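Local atomic coordinates of A1 protein (Enterobacteria phage Qbeta, PDB entry 3RLK), a protein that is a minor read-through form of the phage coat protein, carrying an extra C-terminal domain, and is probably needed for infection of the host. Residues L70-W76 with R89-G93. Sequence-based numbering, arbitrary orientation.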
ATOM      1  N   LEU A  70     -14.125  -3.545  -0.437  1.00 12.79           N
ATOM      2  CA  LEU A  70     -12.911  -4.120   0.140  1.00 11.51           C
ATOM      3  C   LEU A  70     -13.132  -4.797   1.466  1.00 11.43           C
ATOM      4  O   LEU A  70     -12.150  -5.327   2.029  1.00 10.54           O
ATOM      5  CB  LEU A  70     -11.860  -3.021   0.318  1.00 11.78           C
ATOM      6  CG  LEU A  70     -11.670  -2.084  -0.875  1.00 15.58           C
ATOM      7  CD1 LEU A  70     -10.707  -0.953  -0.545  1.00 13.68           C
ATOM      8  CD2 LEU A  70     -11.159  -2.793  -2.165  1.00 10.69           C
ATOM      9  N   LEU A  71     -14.375  -4.704   1.985  1.00 10.68           N
ATOM     10  CA  LEU A  71     -14.733  -5.196   3.306  1.00 11.64           C
ATOM     11  C   LEU A  71     -15.575  -6.492   3.215  1.00 12.37           C
ATOM     12  O   LEU A  71     -16.147  -6.799   2.176  1.00 14.32           O
ATOM     13  CB  LEU A  71     -15.510  -4.195   4.112  1.00 11.51           C
ATOM     14  CG  LEU A  71     -14.701  -2.888   4.386  1.00  9.17           C
ATOM     15  CD1 LEU A  71     -15.593  -1.994   5.249  1.00 15.89           C
ATOM     16  CD2 LEU A  71     -13.295  -3.036   5.006  1.00 10.42           C
ATOM     17  N   GLY A  72     -15.512  -7.311   4.248  1.00 13.41           N
ATOM     18  CA  GLY A  72     -16.328  -8.517   4.234  1.00 14.03           C
ATOM     19  C   GLY A  72     -16.131  -9.206   5.534  1.00 15.54           C
ATOM     20  O   GLY A  72     -15.914  -8.536   6.566  1.00 14.18           O
ATOM     21  N   ASN A  73     -16.223 -10.540   5.504  1.00 13.78           N
ATOM     22  CA  ASN A  73     -16.077 -11.289   6.748  1.00 16.04           C
ATOM     23  C   ASN A  73     -14.838 -12.181   6.959  1.00 17.13           C
ATOM     24  O   ASN A  73     -14.809 -13.065   7.864  1.00 16.59           O
ATOM     25  CB  ASN A  73     -17.394 -12.081   7.040  1.00 12.83           C
ATOM     26  CG  ASN A  73     -17.634 -13.184   6.024  1.00 17.85           C
ATOM     27  OD1 ASN A  73     -16.788 -13.445   5.180  1.00 16.40           O
ATOM     28  ND2 ASN A  73     -18.773 -13.820   6.092  1.00 21.34           N
ATOM     29  N   THR A  74     -13.803 -11.968   6.154  1.00 14.87           N
ATOM     30  CA  THR A  74     -12.589 -12.749   6.304  1.00 16.92           C
ATOM     31  C   THR A  74     -11.517 -11.996   7.148  1.00 16.67           C
ATOM     32  O   THR A  74     -11.644 -10.779   7.393  1.00 16.85           O
ATOM     33  CB  THR A  74     -12.064 -13.169   4.934  1.00 17.75           C
ATOM     34  OG1 THR A  74     -11.516 -12.025   4.267  1.00 17.62           O
ATOM     35  CG2 THR A  74     -13.174 -13.802   4.069  1.00 15.70           C
ATOM     36  N   LYS A  75     -10.486 -12.704   7.607  1.00 15.98           N
ATOM     37  CA  LYS A  75      -9.540 -12.040   8.484  1.00 17.27           C
ATOM     38  C   LYS A  75      -8.477 -11.195   7.728  1.00 16.53           C
ATOM     39  O   LYS A  75      -7.961 -11.632   6.728  1.00 14.98           O
ATOM     40  CB  LYS A  75      -8.969 -13.006   9.517  1.00 20.33           C
ATOM     41  CG  LYS A  75      -8.016 -14.025   9.103  1.00 25.29           C
ATOM     42  CD  LYS A  75      -7.618 -14.719  10.443  1.00 31.92           C
ATOM     43  CE  LYS A  75      -6.532 -15.816  10.345  1.00 34.93           C
ATOM     44  NZ  LYS A  75      -6.708 -16.777  11.486  1.00 35.06           N
ATOM     45  N   TRP A  76      -8.149 -10.004   8.238  1.00 15.72           N
ATOM     46  CA  TRP A  76      -6.997  -9.280   7.723  1.00 14.63           C
ATOM     47  C   TRP A  76      -5.740 -10.024   8.181  1.00 14.93           C
ATOM     48  O   TRP A  76      -5.761 -10.645   9.278  1.00 14.28           O
ATOM     49  CB  TRP A  76      -6.943  -7.876   8.361  1.00 13.83           C
ATOM     50  CG  TRP A  76      -8.097  -7.077   7.991  1.00 15.10           C
ATOM     51  CD1 TRP A  76      -9.201  -6.764   8.799  1.00 16.37           C
ATOM     52  CD2 TRP A  76      -8.290  -6.414   6.761  1.00 14.83           C
ATOM     53  NE1 TRP A  76     -10.071  -5.986   8.090  1.00 15.46           N
ATOM     54  CE2 TRP A  76      -9.558  -5.759   6.831  1.00 10.97           C
ATOM     55  CE3 TRP A  76      -7.543  -6.332   5.578  1.00 17.13           C
ATOM     56  CZ2 TRP A  76     -10.057  -4.987   5.782  1.00 13.50           C
ATOM     57  CZ3 TRP A  76      -8.050  -5.576   4.508  1.00 13.49           C
ATOM     58  CH2 TRP A  76      -9.301  -4.920   4.613  1.00 12.06           C
ATOM     59  N   ARG A  89     -14.378  -4.388  11.111  1.00 15.59           N
ATOM     60  CA  ARG A  89     -14.963  -5.024   9.945  1.00 16.30           C
ATOM     61  C   ARG A  89     -13.796  -5.831   9.263  1.00 15.83           C
ATOM     62  O   ARG A  89     -12.614  -5.422   9.301  1.00 15.17           O
ATOM     63  CB  ARG A  89     -15.662  -3.977   9.027  1.00 17.85           C
ATOM     64  CG  ARG A  89     -16.471  -4.592   7.857  1.00 23.95           C
ATOM     65  CD  ARG A  89     -17.810  -5.312   8.206  1.00 27.15           C
ATOM     66  NE  ARG A  89     -17.697  -6.717   8.582  1.00 29.54           N
ATOM     67  CZ  ARG A  89     -18.704  -7.606   8.428  1.00 36.08           C
ATOM     68  NH1 ARG A  89     -18.585  -8.895   8.791  1.00 27.26           N
ATOM     69  NH2 ARG A  89     -19.855  -7.220   7.862  1.00 37.79           N
ATOM     70  N   GLY A  90     -14.155  -7.013   8.781  1.00 15.11           N
ATOM     71  CA  GLY A  90     -13.234  -7.871   8.086  1.00 16.23           C
ATOM     72  C   GLY A  90     -12.936  -7.431   6.658  1.00 16.19           C
ATOM     73  O   GLY A  90     -13.451  -6.428   6.125  1.00 15.18           O
ATOM     74  N   CYS A  91     -12.063  -8.234   6.065  1.00 15.66           N
ATOM     75  CA  CYS A  91     -11.675  -8.070   4.702  1.00 15.52           C
ATOM     76  C   CYS A  91     -12.612  -8.802   3.775  1.00 15.53           C
ATOM     77  O   CYS A  91     -13.115  -9.920   4.105  1.00 14.39           O
ATOM     78  CB  CYS A  91     -10.236  -8.554   4.582  1.00 14.88           C
ATOM     79  SG  CYS A  91      -9.427  -8.498   2.885  1.00 17.80           S
ATOM     80  N   ARG A  92     -12.786  -8.218   2.566  1.00 14.30           N
ATOM     81  CA  ARG A  92     -13.552  -8.862   1.518  1.00 14.19           C
ATOM     82  C   ARG A  92     -12.939 -10.254   1.189  1.00 15.76           C
ATOM     83  O   ARG A  92     -13.638 -11.230   0.913  1.00 16.41           O
ATOM     84  CB  ARG A  92     -13.576  -8.000   0.241  1.00 13.29           C
ATOM     85  CG  ARG A  92     -14.246  -8.697  -0.947  1.00 14.36           C
ATOM     86  CD  ARG A  92     -15.697  -9.092  -0.620  1.00 13.48           C
ATOM     87  NE  ARG A  92     -16.480  -7.847  -0.453  1.00 15.10           N
ATOM     88  CZ  ARG A  92     -17.630  -7.543  -1.078  1.00 15.30           C
ATOM     89  NH1 ARG A  92     -18.235  -8.441  -1.876  1.00 16.42           N
ATOM     90  NH2 ARG A  92     -18.247  -6.354  -0.807  1.00 14.02           N
ATOM     91  N   GLY A  93     -11.622 -10.330   1.265  1.00 15.15           N
ATOM     92  CA  GLY A  93     -10.905 -11.535   0.885  1.00 16.09           C
ATOM     93  C   GLY A  93     -11.154 -11.813  -0.584  1.00 15.15           C
ATOM     94  O   GLY A  93     -11.310 -10.878  -1.433  1.00 16.17           O
TER
HETATM   95  O   HOH W   1     -15.816 -11.572   2.769  1.00 17.68           O
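Even a very short strand pair can satisfy many of its backbone donors and acceptors if the chain wraps around its partner, and residues 70-76 and 89-93 illustrate how. At one end the antiparallel pairing is conventional: Gly72 N donates to Gly90 O (2.9 Å) and Arg92 N to Leu70 O (3.0 Å), bracketing the non-hydrogen-bonded pair Leu71-Cys91. The chain then turns at Asn73, so that Thr74 meets the same Cys91 from another side, with Thr74 N to Cys91 O at 3.0 Å and Cys91 N to Thr74 O at 2.9 Å. Cys91 O thereby accepts twice, since Thr74 OG1 also donates to it at 2.6 Å. This two-stranded antiparallel sheet, 71-72 with 90-91, is separate from the larger mixed sheet of the read-through domain, and Leu70 and Leu71 pack against strand 183-188, Leu71 on Ile187. Side chains serve two further carbonyls of the pair: Arg92 NE reaches Leu71 O (2.8 Å) while its NH2 binds Lys68 O, and Trp76 NE1 donates to Arg89 O (2.9 Å). With this bond made, the indole lies across Cys91, whose CB sits 3.4 Å from the centroid of the Trp76 six-membered ring in a CH-pi contact. Cys91 SG, also over this face, accepts from Gly93 N (3.3 Å). A water bridges the segments, accepting from Asn73 N (3.0 Å) and donating to Arg92 O (2.9 Å).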